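Local coordinates for protein Ta0487 (Thermoplasma acidophilum, PDB 3KBQ) that is of unknown function but belongs to the CinA family and, through the probable molybdopterin-binding domain described here, may bind a molybdopterin-like ligand, at residues Q90-D95 and K120-C125. Residues are numbered along the deposited sequence; the frame is centred on the assembly and turned at random.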
loop_
_atom_site.group_PDB
_atom_site.type_symbol
_atom_site.label_atom_id
_atom_site.label_comp_id
_atom_site.label_asym_id
_atom_site.label_seq_id
_atom_site.Cartn_x
_atom_site.Cartn_y
_atom_site.Cartn_z
ATOM N N GLN B 90 -17.188 2.335 -17.054
ATOM C CA GLN B 90 -17.954 3.512 -17.481
ATOM C C GLN B 90 -17.135 4.533 -18.258
ATOM O O GLN B 90 -15.903 4.557 -18.187
ATOM C CB GLN B 90 -18.577 4.195 -16.292
ATOM C CG GLN B 90 -19.373 3.266 -15.442
ATOM C CD GLN B 90 -20.217 4.002 -14.444
ATOM O OE1 GLN B 90 -20.015 5.193 -14.165
ATOM N NE2 GLN B 90 -21.187 3.298 -13.895
ATOM N N ASP B 91 -17.840 5.360 -19.017
ATOM C CA ASP B 91 -17.206 6.463 -19.710
ATOM C C ASP B 91 -17.254 7.730 -18.836
ATOM O O ASP B 91 -18.190 7.955 -18.066
ATOM C CB ASP B 91 -17.893 6.733 -21.061
ATOM C CG ASP B 91 -17.886 5.522 -21.975
ATOM O OD1 ASP B 91 -16.908 4.734 -21.926
ATOM O OD2 ASP B 91 -18.857 5.346 -22.737
ATOM N N LEU B 92 -16.241 8.560 -18.982
ATOM C CA LEU B 92 -16.278 9.899 -18.412
ATOM C C LEU B 92 -17.151 10.847 -19.258
ATOM O O LEU B 92 -17.077 10.829 -20.485
ATOM C CB LEU B 92 -14.862 10.459 -18.367
ATOM C CG LEU B 92 -13.863 9.683 -17.497
ATOM C CD1 LEU B 92 -12.449 10.268 -17.673
ATOM C CD2 LEU B 92 -14.304 9.676 -16.041
ATOM N N ARG B 93 -17.944 11.669 -18.576
ATOM C CA ARG B 93 -18.643 12.772 -19.187
ATOM C C ARG B 93 -18.472 13.991 -18.287
ATOM O O ARG B 93 -18.379 13.859 -17.062
ATOM C CB ARG B 93 -20.142 12.459 -19.371
ATOM C CG ARG B 93 -20.971 12.641 -18.111
ATOM C CD ARG B 93 -22.417 12.159 -18.262
ATOM N NE ARG B 93 -23.080 12.734 -19.439
ATOM C CZ ARG B 93 -23.848 13.828 -19.436
ATOM N NH1 ARG B 93 -24.084 14.499 -18.309
ATOM N NH2 ARG B 93 -24.391 14.256 -20.576
ATOM N N ILE B 94 -18.435 15.164 -18.919
ATOM C CA ILE B 94 -18.441 16.436 -18.212
ATOM C C ILE B 94 -19.657 16.472 -17.288
ATOM O O ILE B 94 -20.777 16.182 -17.717
ATOM C CB ILE B 94 -18.447 17.658 -19.186
ATOM C CG1 ILE B 94 -17.120 17.756 -19.964
ATOM C CG2 ILE B 94 -18.715 18.977 -18.428
ATOM C CD1 ILE B 94 -17.162 18.759 -21.177
ATOM N N ASP B 95 -19.399 16.749 -16.011
ATOM C CA ASP B 95 -20.415 17.134 -15.045
ATOM C C ASP B 95 -20.463 18.657 -15.018
ATOM O O ASP B 95 -19.478 19.326 -14.659
ATOM C CB ASP B 95 -20.058 16.564 -13.656
ATOM C CG ASP B 95 -20.988 17.069 -12.539
ATOM O OD1 ASP B 95 -21.662 16.223 -11.945
ATOM O OD2 ASP B 95 -21.035 18.278 -12.229
ATOM N N LYS B 120 -14.575 15.900 -15.618
ATOM C CA LYS B 120 -14.990 14.671 -16.326
ATOM C C LYS B 120 -15.154 13.561 -15.272
ATOM O O LYS B 120 -14.242 13.289 -14.485
ATOM C CB LYS B 120 -13.970 14.310 -17.424
ATOM C CG LYS B 120 -14.053 15.074 -18.756
ATOM C CD LYS B 120 -15.067 14.381 -19.748
ATOM C CE LYS B 120 -14.664 14.440 -21.276
ATOM N NZ LYS B 120 -15.492 15.327 -22.248
ATOM N N ILE B 121 -16.335 12.956 -15.205
ATOM C CA ILE B 121 -16.713 12.097 -14.070
ATOM C C ILE B 121 -17.513 10.934 -14.669
ATOM O O ILE B 121 -18.196 11.155 -15.664
ATOM C CB ILE B 121 -17.587 12.933 -13.109
ATOM C CG1 ILE B 121 -16.754 13.558 -11.991
ATOM C CG2 ILE B 121 -18.698 12.171 -12.471
ATOM C CD1 ILE B 121 -17.494 14.786 -11.386
ATOM N N PRO B 122 -17.408 9.702 -14.110
ATOM C CA PRO B 122 -18.368 8.684 -14.571
ATOM C C PRO B 122 -19.752 8.846 -13.879
ATOM O O PRO B 122 -19.842 9.450 -12.813
ATOM C CB PRO B 122 -17.682 7.368 -14.162
ATOM C CG PRO B 122 -16.981 7.690 -12.920
ATOM C CD PRO B 122 -16.547 9.175 -13.027
ATOM N N PRO B 123 -20.832 8.321 -14.478
ATOM C CA PRO B 123 -22.170 8.511 -13.868
ATOM C C PRO B 123 -22.362 7.892 -12.487
ATOM O O PRO B 123 -23.233 8.331 -11.750
ATOM C CB PRO B 123 -23.121 7.847 -14.881
ATOM C CG PRO B 123 -22.296 6.939 -15.649
ATOM C CD PRO B 123 -20.936 7.608 -15.759
ATOM N N SER B 124 -21.551 6.899 -12.124
ATOM C CA SER B 124 -21.631 6.310 -10.782
ATOM C C SER B 124 -21.142 7.214 -9.647
ATOM O O SER B 124 -21.247 6.834 -8.472
ATOM C CB SER B 124 -20.817 5.021 -10.743
ATOM O OG SER B 124 -21.630 3.902 -11.075
ATOM N N CYS B 125 -20.573 8.371 -9.991
ATOM C CA CYS B 125 -19.991 9.272 -8.994
ATOM C C CYS B 125 -20.715 10.595 -8.935
ATOM O O CYS B 125 -21.281 11.018 -9.933
ATOM C CB CYS B 125 -18.527 9.529 -9.322
ATOM S SG CYS B 125 -17.527 8.009 -9.290
#
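Two backbone hydrogen bonds define the pairing of Arg93 with Ile121: Arg93 N reaches Ile121 O at 3.0 Å in an almost straight line (177° at the hydrogen), and Ile121 N returns to Arg93 O at 2.9 Å. Both donors stand above the plane of the carbonyl they meet. Weaker CA-H...O contacts continue the seam, with Pro122 CA 3.6 Å from Asp91 O.

A second pair of polar bonds belongs to the side-chain amide of Gln90, whose chain runs extended beyond CG (chi2 -168°). Its OE1 accepts Ser124 N at 3.1 Å, in the carbonyl plane and on a lone pair, while NE2 donates to Ser124 OG at 2.9 Å along a more bent path. With both ends of the amide engaged, its rotation is fixed over the type I turn from Pro122 to Cys125. An alanine here would remove both bonds and would probably leave that turn less firmly tied to residues 90-95.

The Arg93-Ile121 pair, with Ile94-Lys120 as the neighbouring non-hydrogen-bonded pair, makes a two-stranded antiparallel ribbon, separate from the main mixed sheet, that closes off the helical excursion 96-116. Asp95 N-caps helix 96-106 through Ala98 N, and Cys125, disulfide-bonded to Cys140, opens strand 125-128, the outermost of the main sheet within this chain.

Side-chain packing occupies both faces. On the Ile94/Lys120 face, the Lys120 chain, bent at chi2 (-87°), crosses Ile94 obliquely and lays CD 3.6 Å from Ile94 N. Toward this side too, Leu92 CD2 makes an apolar contact with Pro122 CD at 3.8 Å, and the Leu92 side chain also rests against helix 80-87. On the Arg93/Ile121 face, Ile121 CD1 meets Asp95 CB at 3.9 Å and the Ile121 side chain also packs on Leu138 and Pro127.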